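PDB 2PY5: DNA polymerase from Bacillus phage phi29, which replicates the viral genome by protein-primed, strand-displacing DNA synthesis of high processivity and fidelity, and proofreads with a 3'-5' exonuclease. Local coordinates for residues Tyr369-Ser374 and Leu381-Leu386; Asp193-Phe198 and Lys205-Val210; Lys131-Ala134 and Lys138-Val141; Ala256-Arg261 and Asn387-Lys392. The protein carries 2 engineered substitutions. All blocks are in the same frame, centred on the assembly; numbering follows the deposited sequence.

Contact 1. Residues Tyr369-Ser374 and Leu381-Leu386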
# COMPACT_ATOMS: atom_id res chain seq x y z
N TYR F 369 9.97 -10.44 17.61
CA TYR F 369 10.54 -10.16 18.93
C TYR F 369 10.73 -8.66 19.16
O TYR F 369 10.36 -8.13 20.21
CB TYR F 369 11.89 -10.86 19.10
CG TYR F 369 12.47 -10.66 20.47
CD1 TYR F 369 11.99 -11.38 21.55
CD2 TYR F 369 13.47 -9.72 20.70
CE1 TYR F 369 12.51 -11.20 22.83
CE2 TYR F 369 13.99 -9.52 21.97
CZ TYR F 369 13.51 -10.27 23.03
OH TYR F 369 14.00 -10.11 24.31
N ILE F 370 11.29 -7.98 18.17
CA ILE F 370 11.49 -6.53 18.26
C ILE F 370 10.14 -5.82 18.42
O ILE F 370 9.99 -4.95 19.28
CB ILE F 370 12.29 -5.99 17.06
CG1 ILE F 370 13.74 -6.50 17.13
CG2 ILE F 370 12.26 -4.46 17.05
CD1 ILE F 370 14.54 -6.29 15.86
N LYS F 371 9.15 -6.23 17.63
CA LYS F 371 7.79 -5.66 17.74
C LYS F 371 7.25 -5.79 19.16
O LYS F 371 6.76 -4.82 19.76
CB LYS F 371 6.84 -6.35 16.76
CG LYS F 371 5.42 -5.81 16.77
CD LYS F 371 4.54 -6.69 15.88
CE LYS F 371 3.05 -6.51 16.17
NZ LYS F 371 2.27 -7.68 15.65
N THR F 372 7.35 -7.00 19.69
CA THR F 372 6.77 -7.35 20.99
C THR F 372 7.48 -6.64 22.15
O THR F 372 6.85 -6.35 23.17
CB THR F 372 6.80 -8.90 21.20
OG1 THR F 372 5.97 -9.55 20.22
CG2 THR F 372 6.29 -9.28 22.60
N THR F 373 8.78 -6.37 22.00
CA THR F 373 9.58 -5.80 23.10
C THR F 373 9.84 -4.29 22.99
O THR F 373 10.46 -3.70 23.87
CB THR F 373 10.93 -6.53 23.26
OG1 THR F 373 11.67 -6.47 22.04
CG2 THR F 373 10.70 -7.98 23.65
N SER F 374 9.31 -3.67 21.95
CA SER F 374 9.57 -2.26 21.68
C SER F 374 8.27 -1.46 21.70
O SER F 374 7.18 -2.02 21.72
CB SER F 374 10.25 -2.10 20.33
OG SER F 374 11.39 -2.94 20.25
N LEU F 381 8.48 0.33 13.06
CA LEU F 381 9.44 -0.09 12.07
C LEU F 381 9.51 -1.60 11.98
O LEU F 381 9.69 -2.14 10.90
CB LEU F 381 10.81 0.50 12.37
CG LEU F 381 10.89 2.01 12.19
CD1 LEU F 381 12.26 2.46 12.70
CD2 LEU F 381 10.66 2.45 10.75
N ALA F 382 9.35 -2.28 13.11
CA ALA F 382 9.31 -3.76 13.11
C ALA F 382 8.09 -4.26 12.33
O ALA F 382 8.18 -5.21 11.56
CB ALA F 382 9.30 -4.29 14.54
N LYS F 383 6.95 -3.61 12.53
CA LYS F 383 5.74 -3.92 11.77
C LYS F 383 5.98 -3.69 10.29
O LYS F 383 5.60 -4.49 9.44
CB LYS F 383 4.59 -3.07 12.27
CG LYS F 383 4.18 -3.40 13.70
CD LYS F 383 3.35 -2.32 14.33
CE LYS F 383 2.02 -2.15 13.66
NZ LYS F 383 1.27 -1.02 14.31
N LEU F 384 6.64 -2.58 9.97
CA LEU F 384 6.94 -2.26 8.60
C LEU F 384 7.84 -3.33 7.96
O LEU F 384 7.60 -3.75 6.83
CB LEU F 384 7.58 -0.87 8.52
CG LEU F 384 7.60 -0.16 7.19
CD1 LEU F 384 6.21 0.04 6.58
CD2 LEU F 384 8.28 1.19 7.40
N MET F 385 8.83 -3.81 8.69
CA MET F 385 9.71 -4.86 8.16
C MET F 385 8.93 -6.15 7.89
O MET F 385 9.09 -6.79 6.85
CB MET F 385 10.86 -5.14 9.13
CG MET F 385 11.92 -4.05 9.16
SD MET F 385 12.87 -3.95 7.64
CE MET F 385 13.91 -5.42 7.75
N LEU F 386 8.06 -6.52 8.81
CA LEU F 386 7.25 -7.74 8.67
C LEU F 386 6.26 -7.62 7.52
O LEU F 386 6.00 -8.60 6.81
CB LEU F 386 6.50 -8.01 9.97
CG LEU F 386 7.39 -8.51 11.11
CD1 LEU F 386 6.69 -8.36 12.44
CD2 LEU F 386 7.81 -9.98 10.87
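Lys371 and Ala382 bring their CA atoms to 5.2 Å where helix 369-373 and helix 381-386 run nearly antiparallel, their axes 8.7 Å apart at closest approach and their directions 153° apart. Ala382 lies at the closest passage: its methyl CB is 3.7 Å from the backbone N of Lys371 and also meets CB of that lysine, so the second helix presses against the backbone of the first. CG2 of Ile370 reaches the same methyl at 3.9 Å. That branch is anti to the isoleucine's backbone N (chi1 -68°, measured to CG1), which directs it at the neighbouring helix. Further out, Lys371 leaves its helix with CG anti to the backbone N (chi1 -179°) and stays extended, and its CD passes 4.0 Å from CG of Lys383, the two chains crossing at a slant. CD1 of Leu386 touches the same CD more loosely. Trp367 and Thr368, a turn earlier on the first helix, also pack on Leu386. At the end of that helix, OG of Ser374 bonds to O of Ile370 at 2.6 Å, closing the last turn before the connection to helix 376-387. No hydrogen bond joins the two segments. Apolar stems thus carry two lysine ammonium groups whose NZ atoms stand 6.9 Å apart, that of Lys383 bonded to Gln380 OE1. Lys371 contacts the phosphates of the incoming nucleotide and Lys383 probably takes part in nucleotide selection; this helix hairpin of the family B fingers is consistent with a positively charged surface for the triphosphate.

Contact 2. Residues Asp193-Phe198 and Lys205-Val210; sequences DSLKGF and KKFKKV. With EDO (1,2-ethanediol), chain M.
The carbonyl O of Lys208 accepts a 2.6 Å hydrogen bond from O1 of a 1,2-ethanediol, probably a remnant of the crystallisation liquor, which also bonds to Phe211 O. Its other hydroxyl, O2, lies near the edge of the Phe207 ring, the group that carries the protein contact. Phe207 reaches from helix 204-210 toward helix 190-202 with CG anti to its backbone N (chi1 -170°), and brings CE1 to 3.8 Å from CE2 of Phe198. Each ring meets the other at its edge, near its plane, so this is an edge-to-edge touch and not a stack. From the preceding turn of helix 190-202, CD1 of Leu195 comes to 4.0 Å from the same CE1 atom, obliquely to the ring. CE1 is thus met by a methyl and a second ring from directions roughly at right angles. Phe207 also meets Phe211 edge-to-face and has a cation-pi partner in Lys199, while Phe198 meets the ring of Phe360. No hydrogen bond links the segments. These are two consecutive helices joined by a short turn and held by an aromatic-aliphatic contact, within the region involved in DNA binding, coordination of synthesis and degradation, and interaction with terminal protein.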
# COMPACT_ATOMS: atom_id res chain seq x y z
N ASP F 193 14.00 -2.33 2.15
CA ASP F 193 14.58 -2.59 3.49
C ASP F 193 14.21 -4.01 3.93
O ASP F 193 15.06 -4.77 4.45
CB ASP F 193 14.09 -1.60 4.55
CG ASP F 193 14.65 -0.21 4.39
OD1 ASP F 193 15.81 -0.07 4.01
OD2 ASP F 193 13.92 0.76 4.71
N SER F 194 12.95 -4.36 3.74
CA SER F 194 12.47 -5.69 4.14
C SER F 194 13.22 -6.79 3.42
O SER F 194 13.67 -7.77 4.02
CB SER F 194 10.97 -5.85 3.89
OG SER F 194 10.21 -5.21 4.88
N LEU F 195 13.35 -6.65 2.11
CA LEU F 195 14.03 -7.68 1.33
C LEU F 195 15.50 -7.81 1.70
O LEU F 195 16.02 -8.93 1.77
CB LEU F 195 13.86 -7.42 -0.18
CG LEU F 195 14.39 -8.50 -1.12
CD1 LEU F 195 13.76 -9.86 -0.85
CD2 LEU F 195 14.21 -8.10 -2.59
N LYS F 196 16.17 -6.69 1.92
CA LYS F 196 17.58 -6.70 2.31
C LYS F 196 17.72 -7.42 3.65
O LYS F 196 18.62 -8.25 3.82
CB LYS F 196 18.14 -5.29 2.37
CG LYS F 196 19.62 -5.22 2.71
CD LYS F 196 19.86 -5.16 4.19
CE LYS F 196 21.30 -4.78 4.49
NZ LYS F 196 21.56 -4.72 5.94
N GLY F 197 16.83 -7.12 4.58
CA GLY F 197 16.84 -7.75 5.91
C GLY F 197 16.65 -9.24 5.84
O GLY F 197 17.34 -10.00 6.53
N PHE F 198 15.73 -9.66 4.99
CA PHE F 198 15.50 -11.08 4.75
C PHE F 198 16.75 -11.75 4.19
O PHE F 198 17.18 -12.81 4.68
CB PHE F 198 14.34 -11.25 3.80
CG PHE F 198 14.05 -12.67 3.45
CD1 PHE F 198 13.65 -13.58 4.42
CD2 PHE F 198 14.19 -13.10 2.15
CE1 PHE F 198 13.39 -14.90 4.08
CE2 PHE F 198 13.94 -14.42 1.80
CZ PHE F 198 13.54 -15.31 2.76
N LYS F 205 23.81 -16.27 -0.36
CA LYS F 205 24.15 -17.57 -0.93
C LYS F 205 22.90 -18.45 -1.02
O LYS F 205 22.59 -19.01 -2.08
CB LYS F 205 25.22 -18.27 -0.08
CG LYS F 205 25.68 -19.61 -0.62
CD LYS F 205 26.84 -20.16 0.20
CE LYS F 205 27.33 -21.49 -0.35
NZ LYS F 205 27.95 -21.37 -1.71
N LYS F 206 22.18 -18.58 0.10
CA LYS F 206 20.96 -19.39 0.10
C LYS F 206 19.89 -18.77 -0.78
O LYS F 206 19.22 -19.47 -1.53
CB LYS F 206 20.41 -19.59 1.52
CG LYS F 206 19.17 -20.50 1.57
CD LYS F 206 18.77 -20.93 2.98
CE LYS F 206 17.50 -21.78 2.96
NZ LYS F 206 16.92 -21.96 4.34
N PHE F 207 19.72 -17.45 -0.68
CA PHE F 207 18.69 -16.76 -1.47
C PHE F 207 18.84 -17.09 -2.96
O PHE F 207 17.88 -17.42 -3.62
CB PHE F 207 18.76 -15.24 -1.24
CG PHE F 207 17.61 -14.50 -1.82
CD1 PHE F 207 16.55 -14.10 -1.02
CD2 PHE F 207 17.56 -14.21 -3.18
CE1 PHE F 207 15.46 -13.41 -1.57
CE2 PHE F 207 16.46 -13.54 -3.73
CZ PHE F 207 15.42 -13.15 -2.92
N LYS F 208 20.08 -17.00 -3.47
CA LYS F 208 20.34 -17.26 -4.88
C LYS F 208 20.05 -18.71 -5.28
O LYS F 208 19.61 -18.98 -6.39
CB LYS F 208 21.80 -16.93 -5.21
CG LYS F 208 22.14 -15.46 -5.12
CD LYS F 208 23.62 -15.27 -5.32
CE LYS F 208 24.00 -13.81 -5.36
NZ LYS F 208 25.45 -13.66 -5.02
N LYS F 209 20.28 -19.62 -4.35
CA LYS F 209 20.09 -21.04 -4.61
C LYS F 209 18.60 -21.37 -4.65
O LYS F 209 18.15 -22.09 -5.56
CB LYS F 209 20.78 -21.86 -3.52
CG LYS F 209 20.81 -23.36 -3.78
CD LYS F 209 21.75 -24.04 -2.81
CE LYS F 209 21.92 -25.52 -3.12
NZ LYS F 209 23.08 -26.09 -2.35
N VAL F 210 17.84 -20.84 -3.70
CA VAL F 210 16.43 -21.20 -3.56
C VAL F 210 15.48 -20.30 -4.35
O VAL F 210 14.36 -20.72 -4.65
CB VAL F 210 15.97 -21.32 -2.09
CG1 VAL F 210 16.93 -22.25 -1.31
CG2 VAL F 210 15.82 -19.99 -1.43
C1 EDO M . 20.39 -16.02 -8.57
O1 EDO M . 20.27 -17.44 -8.41
C2 EDO M . 19.03 -15.34 -8.42
O2 EDO M . 18.60 -15.23 -7.06

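Contact 3. Residues Lys131-Ala134 and Lys138-Val141; sequences KKIA and KLTV
Ala134 and Leu139 meet at a Schellman motif, which ends helix 130-136 and turns the chain back along its last turn; Lys138, with positive phi (59°), is the residue that leaves the helix. The polar part of the contact is a backbone bond: N of Leu139 donates to O of Ala134 at 2.8 Å, almost straight (173° at the hydrogen) and in the carbonyl plane. The apolar part gathers about Ala134. CB of Leu139 stands 4.4 Å from CB of Ala134, and beyond it CD1 of the leucine makes a loose contact with CG2 of Ile133. Ile133 itself packs against Ile173 and Ala176 of helix 160-182 and against His61, a residue that interacts with the primer terminal protein. Farther along, the returning chain sets CB of Val141 3.7 Å from CB of Ala134. The remaining contact is made by the aliphatic part of a lysine. Lys131 bends at its second torsion (chi2 -83°) and crosses Val141 at about a right angle, its NZ held by the carbonyl oxygens of Leu142 and Gly144. The side chain also touches Asp145, a magnesium ligand of the exonuclease site, so the capped turn borders that site. The valine presents CG2, the branch anti to its backbone N, and this methyl lies 3.6 Å from Lys131 CD.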
# COMPACT_ATOMS: atom_id res chain seq x y z
N LYS F 131 0.75 13.22 9.72
CA LYS F 131 0.05 13.24 10.99
C LYS F 131 0.01 11.86 11.66
O LYS F 131 0.14 11.77 12.88
CB LYS F 131 -1.38 13.75 10.79
CG LYS F 131 -1.43 15.23 10.46
CD LYS F 131 -1.37 16.09 11.73
CE LYS F 131 -1.89 17.50 11.49
NZ LYS F 131 -2.27 18.14 12.78
N LYS F 132 -0.15 10.80 10.87
CA LYS F 132 -0.17 9.44 11.41
C LYS F 132 1.22 9.00 11.87
O LYS F 132 1.36 8.37 12.91
CB LYS F 132 -0.73 8.45 10.39
CG LYS F 132 -0.74 7.02 10.87
CD LYS F 132 -1.69 6.14 10.06
CE LYS F 132 -1.50 4.66 10.39
NZ LYS F 132 -1.73 4.38 11.83
N ILE F 133 2.24 9.36 11.08
CA ILE F 133 3.62 9.12 11.50
C ILE F 133 3.91 9.77 12.84
O ILE F 133 4.47 9.14 13.73
CB ILE F 133 4.63 9.65 10.45
CG1 ILE F 133 4.53 8.82 9.16
CG2 ILE F 133 6.07 9.59 11.02
CD1 ILE F 133 5.18 9.44 7.94
N ALA F 134 3.51 11.02 13.02
CA ALA F 134 3.77 11.69 14.30
C ALA F 134 3.09 10.95 15.45
O ALA F 134 3.68 10.75 16.51
CB ALA F 134 3.33 13.15 14.24
N LYS F 138 5.30 8.63 18.07
CA LYS F 138 5.34 9.40 19.32
C LYS F 138 6.19 10.66 19.19
O LYS F 138 7.04 10.94 20.03
CB LYS F 138 5.84 8.54 20.49
CG LYS F 138 5.18 7.18 20.58
CD LYS F 138 3.67 7.26 20.75
CE LYS F 138 3.27 7.78 22.12
NZ LYS F 138 1.86 7.40 22.46
N LEU F 139 5.92 11.42 18.12
CA LEU F 139 6.64 12.65 17.79
C LEU F 139 5.70 13.84 17.98
O LEU F 139 4.48 13.70 17.84
CB LEU F 139 7.13 12.60 16.33
CG LEU F 139 7.96 11.37 15.91
CD1 LEU F 139 8.29 11.44 14.43
CD2 LEU F 139 9.22 11.28 16.76
N THR F 140 6.26 15.01 18.29
CA THR F 140 5.45 16.21 18.53
C THR F 140 4.77 16.66 17.24
O THR F 140 5.41 16.73 16.20
CB THR F 140 6.31 17.37 19.07
OG1 THR F 140 6.95 16.96 20.28
CG2 THR F 140 5.44 18.59 19.35
N VAL F 141 3.47 16.94 17.33
CA VAL F 141 2.70 17.42 16.19
C VAL F 141 1.75 18.53 16.62
O VAL F 141 1.10 18.43 17.67
CB VAL F 141 1.91 16.29 15.49
CG1 VAL F 141 0.99 15.58 16.48
CG2 VAL F 141 1.11 16.84 14.30

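Contact 4. Residues Ala256-Arg261 and Asn387-Lys392; sequences AQMYSR and NSLYGK. With EDO (1,2-ethanediol), chain T; EDO (1,2-ethanediol), chain H; EDO (1,2-ethanediol), chain I; nucleotides of chain C.
Met258 reaches across from helix 253-260 and makes both contacts with segment 387-392. Its methyl CE lies 3.8 Å from CD2 of Leu389, and its SD lies 3.9 Å from CB of Tyr390, touching the tyrosine at the root of the side chain. The bend at the last methionine torsion (chi3 80°) turns CE toward the leucine while the sulfur stays by Tyr390. In the next shell, Phe360 packs on both Met258 and Leu389, Ile364 and Ile433 pack on Met258, and Phe198 on Leu389. The ring of Tyr390 leads away from Met258 and stacks on Tyr254; both tyrosines are probably involved in nucleotide binding selection. Farther out, NE of Arg261 bonds to OE1 of Gln257 at 2.9 Å, in the guanidinium plane, tying the end of helix 253-260 to its preceding turn. Beyond Tyr390, Lys392 bends twice along its chain and places NZ 2.8 Å from OP2 and 3.2 Å from O5' of DC4 of chain C. Gly391 O approaches C2' of the same nucleotide. The chemistry is divided: a buried apolar joint packs against the CB of Tyr390, while Lys392, two residues on, hydrogen-bonds the backbone of DC4 of chain C.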
# COMPACT_ATOMS: atom_id res chain seq x y z
N ALA F 256 1.64 -14.68 8.90
CA ALA F 256 1.18 -15.99 9.32
C ALA F 256 1.29 -17.02 8.18
O ALA F 256 1.71 -18.15 8.42
CB ALA F 256 -0.25 -15.94 9.85
N GLN F 257 0.92 -16.63 6.97
CA GLN F 257 1.05 -17.58 5.84
C GLN F 257 2.52 -17.92 5.57
O GLN F 257 2.89 -19.08 5.34
CB GLN F 257 0.42 -17.05 4.55
CG GLN F 257 -1.00 -16.55 4.67
CD GLN F 257 -1.87 -17.41 5.52
OE1 GLN F 257 -2.04 -18.60 5.25
NE2 GLN F 257 -2.44 -16.82 6.58
N MET F 258 3.36 -16.89 5.62
CA MET F 258 4.80 -17.05 5.42
C MET F 258 5.43 -17.97 6.47
O MET F 258 6.34 -18.75 6.17
CB MET F 258 5.47 -15.67 5.40
CG MET F 258 4.94 -14.84 4.24
SD MET F 258 5.30 -13.07 4.41
CE MET F 258 6.91 -13.15 3.89
N TYR F 259 4.91 -17.91 7.70
CA TYR F 259 5.50 -18.65 8.79
C TYR F 259 5.20 -20.14 8.72
O TYR F 259 6.04 -20.94 9.11
CB TYR F 259 5.00 -18.11 10.13
CG TYR F 259 5.90 -18.41 11.30
CD1 TYR F 259 5.59 -19.41 12.21
CD2 TYR F 259 7.07 -17.69 11.50
CE1 TYR F 259 6.44 -19.70 13.29
CE2 TYR F 259 7.91 -17.94 12.58
CZ TYR F 259 7.59 -18.95 13.47
OH TYR F 259 8.41 -19.20 14.53
N SER F 260 4.01 -20.52 8.21
CA SER F 260 3.57 -21.91 8.37
C SER F 260 3.11 -22.65 7.12
O SER F 260 3.03 -23.88 7.15
CB SER F 260 2.48 -22.01 9.43
OG SER F 260 1.27 -21.45 8.99
N ARG F 261 2.87 -21.95 6.02
CA ARG F 261 2.35 -22.62 4.83
C ARG F 261 3.42 -23.21 3.94
O ARG F 261 4.56 -22.78 3.95
CB ARG F 261 1.47 -21.70 3.98
CG ARG F 261 0.28 -21.14 4.72
CD ARG F 261 -0.79 -22.15 5.00
NE ARG F 261 -2.04 -21.49 5.35
CZ ARG F 261 -3.17 -22.10 5.68
NH1 ARG F 261 -3.24 -23.43 5.72
NH2 ARG F 261 -4.25 -21.38 5.96
N ASN F 387 5.68 -6.43 7.36
CA ASN F 387 4.54 -6.23 6.44
C ASN F 387 4.97 -5.97 4.99
O ASN F 387 4.20 -6.21 4.06
CB ASN F 387 3.66 -5.08 6.93
CG ASN F 387 2.86 -5.43 8.17
OD1 ASN F 387 2.56 -6.61 8.40
ND2 ASN F 387 2.46 -4.42 8.95
N SER F 388 6.19 -5.48 4.79
CA SER F 388 6.65 -5.00 3.49
C SER F 388 7.47 -6.04 2.71
O SER F 388 7.93 -5.75 1.60
CB SER F 388 7.48 -3.72 3.67
OG SER F 388 6.81 -2.72 4.41
N LEU F 389 7.60 -7.25 3.24
CA LEU F 389 8.40 -8.28 2.57
C LEU F 389 7.68 -9.01 1.40
O LEU F 389 8.24 -9.11 0.30
CB LEU F 389 8.88 -9.33 3.59
CG LEU F 389 9.80 -10.39 3.00
CD1 LEU F 389 11.01 -9.85 2.26
CD2 LEU F 389 10.26 -11.32 4.15
N TYR F 390 6.48 -9.54 1.61
CA TYR F 390 5.95 -10.47 0.62
C TYR F 390 5.79 -9.82 -0.75
O TYR F 390 6.01 -10.45 -1.79
CB TYR F 390 4.63 -11.14 1.06
CG TYR F 390 3.37 -10.35 0.77
CD1 TYR F 390 2.76 -10.41 -0.47
CD2 TYR F 390 2.80 -9.55 1.74
CE1 TYR F 390 1.62 -9.70 -0.74
CE2 TYR F 390 1.66 -8.82 1.48
CZ TYR F 390 1.08 -8.89 0.23
OH TYR F 390 -0.07 -8.19 -0.03
N GLY F 391 5.39 -8.55 -0.74
CA GLY F 391 5.10 -7.86 -1.98
C GLY F 391 6.30 -7.74 -2.91
O GLY F 391 6.15 -7.62 -4.11
N LYS F 392 7.50 -7.73 -2.34
CA LYS F 392 8.71 -7.59 -3.15
C LYS F 392 8.99 -8.83 -4.01
O LYS F 392 9.64 -8.73 -5.04
CB LYS F 392 9.90 -7.30 -2.24
CG LYS F 392 9.89 -5.89 -1.68
CD LYS F 392 10.29 -4.82 -2.69
CE LYS F 392 11.80 -4.80 -2.99
NZ LYS F 392 12.18 -3.66 -3.89
C1 EDO T . -3.41 -19.23 8.84
O1 EDO T . -3.60 -17.86 9.18
C2 EDO T . -1.94 -19.62 8.96
O2 EDO T . -1.49 -19.49 10.32
C1 EDO H . 0.98 -6.21 12.06
O1 EDO H . 0.66 -5.05 11.26
C2 EDO H . 2.45 -6.15 12.47
O2 EDO H . 3.37 -6.79 11.56
C1 EDO I . 2.65 -27.14 5.66
O1 EDO I . 1.97 -28.10 4.84
C2 EDO I . 1.69 -26.62 6.73
O2 EDO I . 2.36 -26.36 7.97
P DC C 4 10.01 -0.76 -4.08
OP1 DC C 4 8.83 -0.22 -3.36
OP2 DC C 4 11.27 -1.09 -3.37
O5' DC C 4 9.64 -2.06 -4.91
C5' DC C 4 8.44 -2.09 -5.64
C4' DC C 4 7.76 -3.43 -5.40
O4' DC C 4 7.38 -3.56 -4.00
C3' DC C 4 6.45 -3.56 -6.16
O3' DC C 4 6.73 -4.01 -7.46
C2' DC C 4 5.71 -4.58 -5.34
C1' DC C 4 6.11 -4.19 -3.93
N1 DC C 4 5.12 -3.29 -3.29
C2 DC C 4 3.88 -3.84 -2.92
O2 DC C 4 3.63 -5.04 -3.15
N3 DC C 4 2.95 -3.05 -2.32
C4 DC C 4 3.23 -1.78 -2.08
N4 DC C 4 2.28 -1.05 -1.48
C5 DC C 4 4.48 -1.20 -2.44
C6 DC C 4 5.39 -1.97 -3.04

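Contacts 1, 2 and 4 form one connected group, and contact 3 lies apart from it. Contact 1 is nested in the loop closed by contact 4, and helix 376-387 is followed by helix 390-393; their centres are about 14 Å apart. Contact 2 touches both: Ser194 OG lies 2.8 Å from Met385 O, probably a hydrogen bond, and Leu195 CA is 3.8 Å from Leu389 CD1. Segment 193-198, part of the region 192-229, thereby packs on the polymerisation region, whose nucleotide-handling residues belong to contacts 1 and 4. Contact 3, beside the exonuclease metal site, comes within about 7 Å of contact 1 at nearest atoms, and its centre is about 32 Å from that of contact 2.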